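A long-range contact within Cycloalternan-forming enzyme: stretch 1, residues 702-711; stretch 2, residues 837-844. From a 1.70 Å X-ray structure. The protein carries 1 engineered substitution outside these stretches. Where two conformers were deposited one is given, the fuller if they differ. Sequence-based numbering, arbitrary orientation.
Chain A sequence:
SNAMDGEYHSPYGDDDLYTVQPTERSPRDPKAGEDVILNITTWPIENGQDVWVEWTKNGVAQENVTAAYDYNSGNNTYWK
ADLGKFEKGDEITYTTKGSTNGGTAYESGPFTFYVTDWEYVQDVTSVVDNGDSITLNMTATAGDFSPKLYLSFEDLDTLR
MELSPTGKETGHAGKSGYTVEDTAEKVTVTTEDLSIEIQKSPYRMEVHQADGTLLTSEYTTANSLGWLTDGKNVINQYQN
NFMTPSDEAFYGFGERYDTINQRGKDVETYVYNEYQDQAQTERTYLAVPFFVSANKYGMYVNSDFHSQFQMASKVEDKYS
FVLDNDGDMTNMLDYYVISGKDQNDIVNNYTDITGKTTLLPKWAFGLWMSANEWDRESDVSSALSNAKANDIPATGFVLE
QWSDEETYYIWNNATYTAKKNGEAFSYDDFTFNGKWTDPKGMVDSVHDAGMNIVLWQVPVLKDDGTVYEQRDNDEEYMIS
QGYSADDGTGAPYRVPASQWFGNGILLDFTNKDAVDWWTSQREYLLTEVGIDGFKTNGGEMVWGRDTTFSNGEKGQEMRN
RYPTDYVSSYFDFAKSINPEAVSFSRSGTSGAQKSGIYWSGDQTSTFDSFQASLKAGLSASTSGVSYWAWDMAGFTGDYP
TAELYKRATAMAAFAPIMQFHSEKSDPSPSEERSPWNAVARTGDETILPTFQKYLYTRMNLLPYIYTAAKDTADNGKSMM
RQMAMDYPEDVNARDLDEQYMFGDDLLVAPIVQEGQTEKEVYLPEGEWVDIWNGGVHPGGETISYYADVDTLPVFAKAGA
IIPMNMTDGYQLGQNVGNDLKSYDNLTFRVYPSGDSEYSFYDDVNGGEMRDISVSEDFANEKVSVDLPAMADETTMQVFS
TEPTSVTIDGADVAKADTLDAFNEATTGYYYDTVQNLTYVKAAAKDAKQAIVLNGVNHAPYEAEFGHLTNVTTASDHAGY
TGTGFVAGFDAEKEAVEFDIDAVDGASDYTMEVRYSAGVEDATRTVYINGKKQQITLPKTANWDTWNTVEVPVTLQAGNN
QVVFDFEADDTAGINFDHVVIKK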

# COMPACT_ATOMS: atom_id res chain seq x y z
N LEU A 702 16.24 9.17 -4.81
CA LEU A 702 15.09 9.55 -5.66
C LEU A 702 15.13 8.97 -7.09
O LEU A 702 14.06 8.60 -7.59
CB LEU A 702 14.81 11.06 -5.62
CG LEU A 702 13.49 11.55 -6.25
CD1 LEU A 702 12.26 10.91 -5.62
CD2 LEU A 702 13.42 13.07 -6.14
N PRO A 703 16.32 8.86 -7.73
CA PRO A 703 16.26 8.24 -9.08
C PRO A 703 15.79 6.77 -9.06
O PRO A 703 15.06 6.35 -9.96
CB PRO A 703 17.71 8.36 -9.58
CG PRO A 703 18.19 9.61 -8.91
CD PRO A 703 17.64 9.47 -7.50
N TYR A 704 16.18 6.04 -8.02
CA TYR A 704 15.75 4.66 -7.78
C TYR A 704 14.27 4.61 -7.41
O TYR A 704 13.51 3.80 -7.96
CB TYR A 704 16.61 4.06 -6.65
CG TYR A 704 16.17 2.72 -6.10
CD1 TYR A 704 16.58 1.53 -6.71
CD2 TYR A 704 15.36 2.63 -4.95
CE1 TYR A 704 16.21 0.29 -6.21
CE2 TYR A 704 14.94 1.39 -4.44
CZ TYR A 704 15.39 0.23 -5.07
OH TYR A 704 15.02 -1.02 -4.60
N ILE A 705 13.87 5.48 -6.47
CA ILE A 705 12.47 5.55 -6.03
C ILE A 705 11.53 5.88 -7.19
O ILE A 705 10.48 5.24 -7.35
CB ILE A 705 12.31 6.58 -4.88
CG1 ILE A 705 13.06 6.07 -3.62
CG2 ILE A 705 10.82 6.88 -4.59
CD1 ILE A 705 13.16 7.11 -2.51
N TYR A 706 11.93 6.83 -8.02
CA TYR A 706 11.05 7.24 -9.11
C TYR A 706 11.00 6.20 -10.21
O TYR A 706 9.96 6.00 -10.84
CB TYR A 706 11.42 8.63 -9.64
CG TYR A 706 10.31 9.26 -10.46
CD1 TYR A 706 8.99 9.33 -9.97
CD2 TYR A 706 10.57 9.77 -11.73
CE1 TYR A 706 7.97 9.90 -10.72
CE2 TYR A 706 9.56 10.37 -12.49
CZ TYR A 706 8.27 10.42 -11.99
OH TYR A 706 7.28 10.99 -12.76
N THR A 707 12.12 5.51 -10.45
CA THR A 707 12.08 4.38 -11.38
C THR A 707 11.12 3.31 -10.86
O THR A 707 10.37 2.71 -11.64
CB THR A 707 13.49 3.79 -11.64
OG1 THR A 707 14.31 4.81 -12.21
CG2 THR A 707 13.44 2.62 -12.64
N ALA A 708 11.14 3.08 -9.54
CA ALA A 708 10.19 2.11 -8.96
C ALA A 708 8.74 2.58 -9.13
O ALA A 708 7.85 1.77 -9.39
CB ALA A 708 10.50 1.84 -7.49
N ALA A 709 8.51 3.89 -9.02
CA ALA A 709 7.17 4.44 -9.24
C ALA A 709 6.68 4.16 -10.67
O ALA A 709 5.52 3.77 -10.88
CB ALA A 709 7.15 5.94 -8.95
N LYS A 710 7.57 4.29 -11.64
CA LYS A 710 7.24 3.98 -13.03
C LYS A 710 6.97 2.49 -13.21
O LYS A 710 6.08 2.12 -13.97
CB LYS A 710 8.36 4.46 -13.97
CG LYS A 710 8.24 4.06 -15.43
CD LYS A 710 7.22 4.90 -16.18
CE LYS A 710 7.62 5.13 -17.64
NZ LYS A 710 8.13 3.91 -18.33
N ASP A 711 7.75 1.65 -12.52
CA ASP A 711 7.55 0.20 -12.58
C ASP A 711 6.18 -0.21 -12.03
O ASP A 711 5.57 -1.18 -12.50
CB ASP A 711 8.65 -0.57 -11.87
CG ASP A 711 8.80 -2.00 -12.39
OD1 ASP A 711 8.70 -2.22 -13.62
OD2 ASP A 711 9.04 -2.91 -11.58
N GLU A 837 20.79 -6.73 -14.75
CA GLU A 837 20.40 -5.66 -15.66
C GLU A 837 19.39 -4.78 -14.97
O GLU A 837 18.66 -5.23 -14.08
CB GLU A 837 19.87 -6.21 -16.99
CG GLU A 837 18.56 -6.97 -16.92
CD GLU A 837 18.20 -7.74 -18.18
OE1 GLU A 837 18.61 -7.35 -19.30
OE2 GLU A 837 17.48 -8.77 -18.06
N TYR A 838 19.35 -3.52 -15.38
CA TYR A 838 18.43 -2.58 -14.79
C TYR A 838 18.04 -1.54 -15.82
O TYR A 838 18.89 -1.05 -16.56
CB TYR A 838 19.10 -1.91 -13.61
CG TYR A 838 18.28 -0.86 -12.89
CD1 TYR A 838 17.26 -1.22 -12.01
CD2 TYR A 838 18.57 0.51 -13.04
CE1 TYR A 838 16.53 -0.26 -11.31
CE2 TYR A 838 17.85 1.47 -12.35
CZ TYR A 838 16.82 1.08 -11.49
OH TYR A 838 16.11 2.03 -10.78
N SER A 839 16.75 -1.21 -15.87
CA SER A 839 16.24 -0.17 -16.76
C SER A 839 15.97 1.06 -15.93
O SER A 839 15.00 1.08 -15.15
CB SER A 839 14.96 -0.64 -17.46
OG SER A 839 14.70 0.10 -18.63
N PHE A 840 16.82 2.08 -16.06
CA PHE A 840 16.68 3.33 -15.33
C PHE A 840 15.77 4.33 -16.07
O PHE A 840 15.98 4.60 -17.24
CB PHE A 840 18.08 3.92 -15.10
CG PHE A 840 18.08 5.32 -14.56
CD1 PHE A 840 17.36 5.66 -13.40
CD2 PHE A 840 18.82 6.31 -15.22
CE1 PHE A 840 17.37 6.96 -12.92
CE2 PHE A 840 18.85 7.61 -14.73
CZ PHE A 840 18.11 7.93 -13.59
N TYR A 841 14.77 4.85 -15.36
CA TYR A 841 13.90 5.88 -15.89
C TYR A 841 14.51 7.26 -15.68
O TYR A 841 14.47 7.81 -14.58
CB TYR A 841 12.54 5.81 -15.20
CG TYR A 841 11.49 6.76 -15.73
CD1 TYR A 841 11.25 6.90 -17.10
CD2 TYR A 841 10.70 7.50 -14.84
CE1 TYR A 841 10.27 7.77 -17.57
CE2 TYR A 841 9.72 8.36 -15.29
CZ TYR A 841 9.51 8.49 -16.65
OH TYR A 841 8.53 9.35 -17.08
N ASP A 842 15.08 7.80 -16.75
CA ASP A 842 15.84 9.03 -16.63
C ASP A 842 14.91 10.23 -16.86
O ASP A 842 14.86 10.80 -17.96
CB ASP A 842 17.04 8.97 -17.59
CG ASP A 842 17.94 10.18 -17.51
OD1 ASP A 842 17.71 11.08 -16.68
OD2 ASP A 842 18.89 10.22 -18.31
N ASP A 843 14.19 10.60 -15.80
CA ASP A 843 13.17 11.67 -15.84
C ASP A 843 13.78 13.04 -16.16
O ASP A 843 13.12 13.89 -16.76
CB ASP A 843 12.42 11.76 -14.49
CG ASP A 843 11.23 12.73 -14.54
OD1 ASP A 843 10.36 12.61 -15.43
OD2 ASP A 843 11.15 13.63 -13.66
N VAL A 844 15.03 13.25 -15.74
CA VAL A 844 15.73 14.52 -15.99
C VAL A 844 15.87 14.76 -17.49
O VAL A 844 15.77 15.90 -17.95
CB VAL A 844 17.07 14.59 -15.19
CG1 VAL A 844 18.03 15.67 -15.70
CG2 VAL A 844 16.78 14.81 -13.71
O HOH W 1 13.99 8.14 -11.95
O HOH W 2 14.14 1.32 -9.19
O HOH W 3 7.54 11.37 -15.43

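The strand of stretch 2 crosses the helix of stretch 1 almost at right angles, at 100°. The axes come within 7.6 Å.

Tyr 838 points its CA-to-CB bond sideways, but its ring end comes nearer. Its OH lies 3.3 Å from CB of Thr 707 and 4.0 Å from CA of Tyr 704. The hydroxyl also meets water 2, with 2.6 Å between Tyr 838 OH and the water O. That water donates to O of Tyr 704, its O 2.8 Å away, and so links ring and helix backbone.

Ser 839 contributes mainly through its backbone. Its O is 3.3 Å from CG2 of Thr 707. Phe 840 packs against the preceding turn of the helix, with CE1 3.6 Å from CB of Pro 703.

Tyr 841 has the largest covered area of the contact, and its CA is 5.1 Å from that of Thr 707. Its N donates a hydrogen bond to OG1 of Thr 707 at 3.2 Å. The same OG1 donates to O of Pro 703 at 2.8 Å, so the threonine hydroxyl relays between strand and helix backbones. Water 1 adds a second link: its O donates to O of Tyr 841 at 2.7 Å and to O of Pro 703 at 2.9 Å.

The Tyr 841 ring has Lys 710 over one face. CE of Lys 710 is 4.1 Å from the ring centroid, a CH-pi contact, and NZ makes an off-centre cation-pi interaction at 4.9 Å from that centroid. At the ring edge, CE2 of Tyr 841 meets CE2 of Tyr 706 at 3.5 Å.

Asp 842 points away. Asp 843 points back toward the helix, its CG 3.5 Å from CE2 of Tyr 706. Water 3 joins Asp 843 OD1 to the hydroxyls of Tyr 706 and Tyr 841.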